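Local coordinates for protein citrate synthase (PDB 6ABX) that probably catalyses the condensation of oxaloacetate with acetyl-CoA and water to give citrate and CoA in the tricarboxylic acid cycle, at residues 57-60 / 61-65; 160-163 / 164-167; 180-183 / 184-187; 321-324 / 325-328. All blocks are in the same frame, centred on the assembly; numbering follows the deposited sequence.

Followed from the N terminus, the four contacts come in series; none nests in or crosses another, and each closes one turn where a helix begins. Interaction 1 starts helix 58-69, on the outer part of the chain beside helix 43-52 and the second subunit. Interaction 2 starts helix 163-174 at the surface, tied to helix 148-157 by the salt bridge of Asp165 with Arg157. Interaction 3 starts the next helix, 183-192, about 31 Å from interaction 2 between centres and on the opposite side of the chain's centre. Interaction 4 starts helix 324-343 and packs against helices 91-105 and 112-134. Interactions 3 and 4 come within about 6 Å at their nearest atoms, and both lie close to the bound citrate and to Arg332.

Interaction 1 of 4, residues 57-60 / 61-65; sequences TRHE and LDDFK
His59 holds CG anti to the backbone N (chi1 175°), while Asp63, one turn further on, keeps CG beside its own N (chi1 -71°); these two choices lay the carboxylate over one face of the imidazole. Asp63 OD2 comes down near the rim, 3.2 Å from His59 CE1, and the ring and carboxylate planes stand 72° apart. The distance from Asp63 OD2 to His59 NE2, 3.3 Å, would suit a hydrogen bond, but the angle is poor because the oxygen approaches from above the ring. What joins the two residues firmly is the backbone bond from Asp63 N to His59 O, 3.0 Å. The turn that carries them opens helix 58-69 with a capping box. Thr57 OG1, at the N-cap, accepts from Glu60 N at 3.1 Å, and Glu60 OE1 returns the bond by accepting from Thr57 N at 2.8 Å, on the anti side of the carboxylate. Leu61 N then meets Thr57 O at 2.9 Å, starting the helical pattern. On the buried flank Leu61 packs on Ile367 of the second subunit, and the Phe64 ring meets Tyr48 of helix 43-52 edge-to-face.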
loop_
_atom_site.group_PDB
_atom_site.type_symbol
_atom_site.label_atom_id
_atom_site.label_comp_id
_atom_site.label_asym_id
_atom_site.label_seq_id
_atom_site.Cartn_x
_atom_site.Cartn_y
_atom_site.Cartn_z
ATOM N N THR A 57 4.151 -32.065 -10.451
ATOM C CA THR A 57 4.416 -33.115 -11.442
ATOM C C THR A 57 4.523 -32.519 -12.838
ATOM O O THR A 57 4.244 -31.373 -13.070
ATOM C CB THR A 57 3.314 -34.178 -11.419
ATOM O OG1 THR A 57 2.129 -33.538 -11.878
ATOM C CG2 THR A 57 3.113 -34.746 -10.041
ATOM N N ARG A 58 4.996 -33.337 -13.782
ATOM C CA ARG A 58 5.060 -32.947 -15.160
ATOM C C ARG A 58 3.705 -32.396 -15.652
ATOM O O ARG A 58 3.625 -31.332 -16.248
ATOM C CB ARG A 58 5.553 -34.161 -15.967
ATOM C CG ARG A 58 5.865 -33.901 -17.430
ATOM C CD ARG A 58 6.507 -35.187 -17.998
ATOM N NE ARG A 58 5.862 -35.593 -19.232
ATOM C CZ ARG A 58 5.238 -36.741 -19.431
ATOM N NH1 ARG A 58 5.457 -37.777 -18.637
ATOM N NH2 ARG A 58 4.404 -36.847 -20.447
ATOM N N HIS A 59 2.613 -33.101 -15.399
ATOM C CA HIS A 59 1.293 -32.661 -15.838
ATOM C C HIS A 59 0.871 -31.367 -15.129
ATOM O O HIS A 59 0.308 -30.484 -15.768
ATOM C CB HIS A 59 0.259 -33.767 -15.539
ATOM C CG HIS A 59 -1.163 -33.398 -15.834
ATOM N ND1 HIS A 59 -2.088 -33.168 -14.821
ATOM C CD2 HIS A 59 -1.844 -33.261 -17.002
ATOM C CE1 HIS A 59 -3.270 -32.903 -15.363
ATOM N NE2 HIS A 59 -3.141 -32.957 -16.691
ATOM N N GLU A 60 1.115 -31.274 -13.812
ATOM C CA GLU A 60 0.724 -30.112 -13.060
ATOM C C GLU A 60 1.472 -28.891 -13.607
ATOM O O GLU A 60 0.847 -27.812 -13.779
ATOM C CB GLU A 60 1.009 -30.264 -11.573
ATOM C CG GLU A 60 0.075 -31.249 -10.885
ATOM C CD GLU A 60 0.491 -31.608 -9.482
ATOM O OE1 GLU A 60 1.685 -31.490 -9.154
ATOM O OE2 GLU A 60 -0.394 -31.970 -8.696
ATOM N N LEU A 61 2.749 -29.076 -13.944
ATOM C CA LEU A 61 3.565 -27.923 -14.387
ATOM C C LEU A 61 3.138 -27.497 -15.800
ATOM O O LEU A 61 3.013 -26.339 -16.078
ATOM C CB LEU A 61 5.047 -28.239 -14.332
ATOM C CG LEU A 61 5.982 -27.102 -14.764
ATOM C CD1 LEU A 61 5.715 -25.811 -13.999
ATOM C CD2 LEU A 61 7.423 -27.550 -14.594
ATOM N N ASP A 62 2.853 -28.471 -16.661
ATOM C CA ASP A 62 2.366 -28.197 -18.022
ATOM C C ASP A 62 1.060 -27.385 -17.989
ATOM O O ASP A 62 0.911 -26.407 -18.691
ATOM C CB ASP A 62 2.105 -29.489 -18.796
ATOM C CG ASP A 62 1.846 -29.189 -20.262
ATOM O OD1 ASP A 62 2.754 -28.574 -20.908
ATOM O OD2 ASP A 62 0.731 -29.490 -20.728
ATOM N N ASP A 63 0.102 -27.797 -17.155
ATOM C CA ASP A 63 -1.152 -27.074 -17.014
ATOM C C ASP A 63 -0.904 -25.641 -16.510
ATOM O O ASP A 63 -1.534 -24.709 -16.939
ATOM C CB ASP A 63 -2.128 -27.783 -16.064
ATOM C CG ASP A 63 -2.678 -29.060 -16.668
ATOM O OD1 ASP A 63 -2.367 -29.322 -17.849
ATOM O OD2 ASP A 63 -3.403 -29.764 -15.948
ATOM N N PHE A 64 -0.019 -25.496 -15.514
ATOM C CA PHE A 64 0.234 -24.237 -14.820
ATOM C C PHE A 64 0.949 -23.274 -15.760
ATOM O O PHE A 64 0.584 -22.058 -15.772
ATOM C CB PHE A 64 1.095 -24.493 -13.586
ATOM C CG PHE A 64 1.453 -23.276 -12.781
ATOM C CD1 PHE A 64 0.484 -22.552 -12.074
ATOM C CD2 PHE A 64 2.759 -22.850 -12.744
ATOM C CE1 PHE A 64 0.853 -21.468 -11.292
ATOM C CE2 PHE A 64 3.118 -21.744 -11.997
ATOM C CZ PHE A 64 2.165 -21.063 -11.264
ATOM N N LYS A 65 1.912 -23.795 -16.525
ATOM C CA LYS A 65 2.651 -22.964 -17.555
ATOM C C LYS A 65 1.644 -22.391 -18.557
ATOM O O LYS A 65 1.675 -21.232 -18.885
ATOM C CB LYS A 65 3.696 -23.783 -18.316
ATOM C CG LYS A 65 4.971 -24.030 -17.537
ATOM C CD LYS A 65 5.788 -25.148 -18.164
ATOM C CE LYS A 65 6.345 -24.843 -19.530
ATOM N NZ LYS A 65 7.003 -26.055 -20.074
#

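Interaction 2 of 4, residues 160-163 / 164-167; sequences RPSP and SDTR
The ring of Pro161 lies obliquely across the side chain of Thr166 at an N-capped helix start, where Ser162 is the N-cap of helix 163-174. Pro161 touches with its outer carbon, CG being 3.2 Å from Thr166 OG1. Thr166 presents that hydroxyl because OG1 stands beside the backbone N, opposite the carbonyl carbon (chi1 -60°). Ser162 turns its hydroxyl toward the first turn of the helix: OG sits between N and the carbonyl carbon (chi1 69°) and accepts from Asp165 N at 3.1 Å, with an N-H...O angle of 160°. Ser162 OG also lies 3.4 Å from Asp165 CB, and thus rests against the base of that side chain. Behind the cap, Thr166 N reaches Ser162 O at 3.0 Å, and Arg167 N bonds to Pro163 O one residue on; Pro163 itself fills the first helical position, where no N-H has to be matched. Asp165 stands where the acidic partner of a capping box would stand, but it reaches back through a water instead, and its OD2 also forms a salt bridge with Arg157 of helix 148-157. That water accepts from Ser162 N at 3.0 Å and donates to Asp165 OD2 at 2.7 Å.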
loop_
_atom_site.group_PDB
_atom_site.type_symbol
_atom_site.label_atom_id
_atom_site.label_comp_id
_atom_site.label_asym_id
_atom_site.label_seq_id
_atom_site.Cartn_x
_atom_site.Cartn_y
_atom_site.Cartn_z
ATOM N N ARG A 160 12.880 -13.623 -30.679
ATOM C CA ARG A 160 13.081 -14.619 -29.645
ATOM C C ARG A 160 14.537 -14.604 -29.215
ATOM O O ARG A 160 15.445 -14.392 -30.024
ATOM C CB ARG A 160 12.597 -16.001 -30.095
ATOM C CG ARG A 160 11.082 -16.063 -30.183
ATOM C CD ARG A 160 10.546 -17.354 -30.738
ATOM N NE ARG A 160 9.107 -17.323 -31.007
ATOM C CZ ARG A 160 8.421 -18.392 -31.424
ATOM N NH1 ARG A 160 9.083 -19.495 -31.741
ATOM N NH2 ARG A 160 7.098 -18.374 -31.496
ATOM N N PRO A 161 14.788 -14.709 -27.893
ATOM C CA PRO A 161 16.144 -14.661 -27.377
ATOM C C PRO A 161 16.903 -15.977 -27.527
ATOM O O PRO A 161 16.256 -17.030 -27.676
ATOM C CB PRO A 161 15.891 -14.393 -25.871
ATOM C CG PRO A 161 14.609 -15.129 -25.596
ATOM C CD PRO A 161 13.765 -14.829 -26.823
ATOM N N SER A 162 18.213 -15.926 -27.261
ATOM C CA SER A 162 19.019 -17.146 -27.109
ATOM C C SER A 162 18.605 -17.899 -25.854
ATOM O O SER A 162 18.197 -17.277 -24.866
ATOM C CB SER A 162 20.488 -16.829 -27.053
ATOM O OG SER A 162 20.823 -16.147 -25.850
ATOM N N PRO A 163 18.665 -19.248 -25.854
ATOM C CA PRO A 163 18.444 -20.030 -24.632
ATOM C C PRO A 163 19.331 -19.641 -23.429
ATOM O O PRO A 163 18.841 -19.719 -22.266
ATOM C CB PRO A 163 18.711 -21.483 -25.080
ATOM C CG PRO A 163 18.354 -21.455 -26.566
ATOM C CD PRO A 163 18.854 -20.106 -27.039
ATOM N N SER A 164 20.574 -19.210 -23.672
ATOM C CA SER A 164 21.464 -18.756 -22.569
ATOM C C SER A 164 20.939 -17.445 -21.976
ATOM O O SER A 164 20.925 -17.299 -20.773
ATOM C CB SER A 164 22.918 -18.631 -22.969
ATOM O OG SER A 164 23.058 -17.710 -24.031
ATOM N N ASP A 165 20.506 -16.487 -22.802
ATOM C CA ASP A 165 19.907 -15.248 -22.268
ATOM C C ASP A 165 18.652 -15.598 -21.464
ATOM O O ASP A 165 18.433 -15.059 -20.371
ATOM C CB ASP A 165 19.627 -14.196 -23.353
ATOM C CG ASP A 165 20.831 -13.357 -23.767
ATOM O OD1 ASP A 165 21.914 -13.550 -23.181
ATOM O OD2 ASP A 165 20.649 -12.453 -24.618
ATOM N N THR A 166 17.799 -16.451 -22.015
ATOM C CA THR A 166 16.587 -16.831 -21.320
ATOM C C THR A 166 16.916 -17.403 -19.941
ATOM O O THR A 166 16.239 -17.057 -18.960
ATOM C CB THR A 166 15.773 -17.850 -22.110
ATOM O OG1 THR A 166 15.481 -17.144 -23.323
ATOM C CG2 THR A 166 14.536 -18.309 -21.378
ATOM N N ARG A 167 17.873 -18.334 -19.884
ATOM C CA ARG A 167 18.208 -18.975 -18.651
ATOM C C ARG A 167 18.677 -17.968 -17.598
ATOM O O ARG A 167 18.296 -18.051 -16.415
ATOM C CB ARG A 167 19.337 -19.983 -18.878
ATOM C CG ARG A 167 19.700 -20.763 -17.634
ATOM C CD ARG A 167 18.620 -21.774 -17.366
ATOM N NE ARG A 167 18.954 -22.651 -16.261
ATOM C CZ ARG A 167 19.646 -23.786 -16.380
ATOM N NH1 ARG A 167 20.226 -24.112 -17.530
ATOM N NH2 ARG A 167 19.718 -24.608 -15.343
HETATM O O HOH W 1 19.306 -13.144 -26.809
#

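Interaction 3 of 4, residues 180-183 / 184-187; sequences EMNA and STMA
Asn182 OD1 is gripped by three donors on Ser184 and Thr185, in the first turn of the helix. Thr185 N reaches Asn182 OD1 at 3.1 Å, tilted 32° from the amide carbonyl plane; Ser184 OG donates to Asn182 OD1 at 3.0 Å; and Thr185 OG1, also 3.0 Å from Asn182 OD1, comes from above that plane, 41° out of it and off any lone pair. Three bonds to one oxygen fix the rotation of the amide. The first of them is the capping bond that makes Asn182 the N-cap of helix 183-192, and a chi1 of 40° folds CG back between the backbone N and carbonyl carbon to reach it. The nitrogen end is held by a weak bond to His179 O and through water 2, which accepts from Asn182 ND2 at 3.0 Å and donates to Glu180 O at 2.7 Å and to Thr185 OG1 at 2.8 Å, closing a polar ring in a buried place. The anchored residue is one that binds oxaloacetate; holding its amide probably presets it for the ligand, here a bound citrate, next to Arg332 and His179. Ser184 OG is itself hydrogen-bonded to His214 and Trp336, a second shell behind the amide. Met181, bent at two torsions, brings CE to 3.8 Å from Thr185 CG2. In the fold, Thr185 leans on Trp336 and His339 of helix 324-343, Ser184 and Ala187 rest on Ala208 of helix 198-209, and Met181 and Met186 meet Ile12 of strand 11-15, while Arg351 of the second subunit packs on Met181 and Pro352 of that subunit on Met186.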
loop_
_atom_site.group_PDB
_atom_site.type_symbol
_atom_site.label_atom_id
_atom_site.label_comp_id
_atom_site.label_asym_id
_atom_site.label_seq_id
_atom_site.Cartn_x
_atom_site.Cartn_y
_atom_site.Cartn_z
ATOM N N GLU A 180 11.131 -13.315 2.623
ATOM C CA GLU A 180 10.556 -13.315 3.980
ATOM C C GLU A 180 10.005 -11.875 4.203
ATOM O O GLU A 180 9.286 -11.264 3.359
ATOM C CB GLU A 180 11.641 -13.924 4.906
ATOM C CG GLU A 180 11.126 -14.840 6.052
ATOM C CD GLU A 180 12.089 -15.574 7.006
ATOM O OE1 GLU A 180 13.309 -15.656 6.723
ATOM O OE2 GLU A 180 11.609 -16.135 8.082
ATOM N N MET A 181 10.344 -11.223 5.310
ATOM C CA MET A 181 9.557 -10.125 5.800
ATOM C C MET A 181 10.041 -8.653 5.576
ATOM O O MET A 181 9.958 -7.798 6.422
ATOM C CB MET A 181 9.524 -10.296 7.308
ATOM C CG MET A 181 8.548 -9.451 7.845
ATOM S SD MET A 181 7.140 -9.257 6.763
ATOM C CE MET A 181 6.466 -10.953 6.707
ATOM N N ASN A 182 10.324 -8.257 4.401
ATOM C CA ASN A 182 10.877 -6.951 4.213
ATOM C C ASN A 182 9.729 -5.913 4.293
ATOM O O ASN A 182 8.538 -6.280 4.393
ATOM C CB ASN A 182 11.547 -7.003 2.851
ATOM C CG ASN A 182 10.731 -7.776 1.847
ATOM O OD1 ASN A 182 9.712 -7.311 1.346
ATOM N ND2 ASN A 182 11.109 -9.028 1.590
ATOM N N ALA A 183 10.066 -4.651 4.121
ATOM C CA ALA A 183 9.086 -3.554 4.207
ATOM C C ALA A 183 7.940 -3.724 3.205
ATOM O O ALA A 183 6.817 -3.387 3.518
ATOM C CB ALA A 183 9.764 -2.233 3.984
ATOM N N SER A 184 8.211 -4.132 1.960
ATOM C CA SER A 184 7.148 -4.282 0.975
ATOM C C SER A 184 6.205 -5.441 1.333
ATOM O O SER A 184 4.978 -5.281 1.193
ATOM C CB SER A 184 7.651 -4.374 -0.451
ATOM O OG SER A 184 8.477 -5.526 -0.668
ATOM N N THR A 185 6.751 -6.573 1.762
ATOM C CA THR A 185 5.897 -7.671 2.199
ATOM C C THR A 185 5.063 -7.218 3.406
ATOM O O THR A 185 3.859 -7.533 3.433
ATOM C CB THR A 185 6.744 -8.917 2.496
ATOM O OG1 THR A 185 7.441 -9.238 1.287
ATOM C CG2 THR A 185 5.921 -10.065 3.021
ATOM N N MET A 186 5.647 -6.448 4.310
ATOM C CA MET A 186 4.887 -5.930 5.450
ATOM C C MET A 186 3.732 -5.026 4.951
ATOM O O MET A 186 2.625 -5.070 5.463
ATOM C CB MET A 186 5.790 -5.202 6.447
ATOM C CG MET A 186 5.078 -4.596 7.645
ATOM S SD MET A 186 4.294 -5.890 8.587
ATOM C CE MET A 186 3.773 -4.943 10.018
ATOM N N ALA A 187 3.964 -4.166 3.971
ATOM C CA ALA A 187 2.890 -3.285 3.457
ATOM C C ALA A 187 1.730 -4.124 2.933
ATOM O O ALA A 187 0.573 -3.848 3.212
ATOM C CB ALA A 187 3.431 -2.375 2.388
HETATM O O HOH W 2 9.240 -11.259 0.703
#

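Interaction 4 of 4, residues 321-324 / 325-328; sequences PDLF and PTIF
Phe324 and Phe328 are a pair of phenylalanines one turn apart at the start of helix 324-343, which follows directly on the 3-10 turn 321-323. Both hold CG anti to the backbone N (chi1 174° and -169°), and the rings run out from the same flank. Phe324 CZ butts against the edge of the Phe328 ring, 4.0 Å from its CD2. At its root, Phe324 CB presses on Pro325 CD at 3.5 Å, while Ile327 fits against the neighbouring backbone, its CB 3.5 Å from Phe324 O. Two bumps fill the hollow between helices 91-105 and 112-134: Leu323 enters against Pro91 of the former and Ile130, Gln131 and Arg134 of the latter, Thr326 against Met92 and Ile127. Pro325 simply rests on Met92, and Ile327 meets Phe314. Phe328 stands next to the bound citrate and to Arg332, which binds oxaloacetate, and its ring meets His176 edge-to-face, consistent with the turn forming part of the active-site lining. The backbone bonds follow the same winding, Phe328 N reaching Phe324 O at 3.0 Å and Ile327 N reaching Leu323 O at 3.1 Å. Leu323 O also takes the hydroxyl of Thr326, whose OG1 comes to 2.7 Å in the carbonyl plane, on a lone pair.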
loop_
_atom_site.group_PDB
_atom_site.type_symbol
_atom_site.label_atom_id
_atom_site.label_comp_id
_atom_site.label_asym_id
_atom_site.label_seq_id
_atom_site.Cartn_x
_atom_site.Cartn_y
_atom_site.Cartn_z
ATOM N N PRO A 321 18.116 0.846 -16.956
ATOM C CA PRO A 321 18.300 0.831 -15.516
ATOM C C PRO A 321 17.116 1.292 -14.668
ATOM O O PRO A 321 16.847 0.674 -13.628
ATOM C CB PRO A 321 19.479 1.790 -15.316
ATOM C CG PRO A 321 20.283 1.592 -16.557
ATOM C CD PRO A 321 19.244 1.489 -17.646
ATOM N N ASP A 322 16.357 2.295 -15.101
ATOM C CA ASP A 322 15.397 2.744 -14.158
ATOM C C ASP A 322 14.141 1.846 -14.195
ATOM O O ASP A 322 13.242 2.069 -13.401
ATOM C CB ASP A 322 15.060 4.208 -14.335
ATOM C CG ASP A 322 14.236 4.423 -15.566
ATOM O OD1 ASP A 322 14.275 3.533 -16.418
ATOM O OD2 ASP A 322 13.586 5.499 -15.659
ATOM N N LEU A 323 14.086 0.860 -15.098
ATOM C CA LEU A 323 13.010 -0.165 -15.011
ATOM C C LEU A 323 13.354 -1.231 -13.977
ATOM O O LEU A 323 12.466 -2.105 -13.670
ATOM C CB LEU A 323 12.799 -0.778 -16.391
ATOM C CG LEU A 323 12.183 0.177 -17.400
ATOM C CD1 LEU A 323 11.846 -0.545 -18.682
ATOM C CD2 LEU A 323 10.921 0.816 -16.837
ATOM N N PHE A 324 14.585 -1.263 -13.439
ATOM C CA PHE A 324 14.967 -2.414 -12.596
ATOM C C PHE A 324 14.008 -2.619 -11.410
ATOM O O PHE A 324 13.648 -3.767 -11.127
ATOM C CB PHE A 324 16.403 -2.350 -12.056
ATOM C CG PHE A 324 16.649 -3.498 -11.092
ATOM C CD1 PHE A 324 16.439 -4.815 -11.498
ATOM C CD2 PHE A 324 16.900 -3.277 -9.745
ATOM C CE1 PHE A 324 16.566 -5.872 -10.605
ATOM C CE2 PHE A 324 17.046 -4.337 -8.866
ATOM C CZ PHE A 324 16.869 -5.632 -9.288
ATOM N N PRO A 325 13.529 -1.579 -10.687
ATOM C CA PRO A 325 12.600 -1.804 -9.581
ATOM C C PRO A 325 11.295 -2.480 -10.034
ATOM O O PRO A 325 10.698 -3.303 -9.283
ATOM C CB PRO A 325 12.279 -0.414 -9.022
ATOM C CG PRO A 325 13.460 0.456 -9.498
ATOM C CD PRO A 325 14.049 -0.184 -10.731
ATOM N N THR A 326 10.893 -2.203 -11.276
ATOM C CA THR A 326 9.650 -2.847 -11.785
ATOM C C THR A 326 9.910 -4.348 -11.972
ATOM O O THR A 326 8.956 -5.189 -11.800
ATOM C CB THR A 326 9.019 -2.184 -13.007
ATOM O OG1 THR A 326 9.833 -2.351 -14.170
ATOM C CG2 THR A 326 8.728 -0.711 -12.789
ATOM N N ILE A 327 11.091 -4.675 -12.498
ATOM C CA ILE A 327 11.448 -6.063 -12.755
ATOM C C ILE A 327 11.497 -6.829 -11.419
ATOM O O ILE A 327 11.003 -7.998 -11.306
ATOM C CB ILE A 327 12.762 -6.127 -13.550
ATOM C CG1 ILE A 327 12.607 -5.440 -14.900
ATOM C CG2 ILE A 327 13.195 -7.564 -13.746
ATOM C CD1 ILE A 327 13.936 -5.160 -15.544
ATOM N N PHE A 328 12.113 -6.206 -10.407
ATOM C CA PHE A 328 12.056 -6.756 -9.042
ATOM C C PHE A 328 10.605 -7.089 -8.671
ATOM O O PHE A 328 10.300 -8.209 -8.240
ATOM C CB PHE A 328 12.745 -5.765 -8.117
ATOM C CG PHE A 328 13.053 -6.203 -6.712
ATOM C CD1 PHE A 328 12.082 -6.756 -5.895
ATOM C CD2 PHE A 328 14.329 -6.030 -6.196
ATOM C CE1 PHE A 328 12.383 -7.143 -4.593
ATOM C CE2 PHE A 328 14.615 -6.401 -4.881
ATOM C CZ PHE A 328 13.636 -6.954 -4.086
#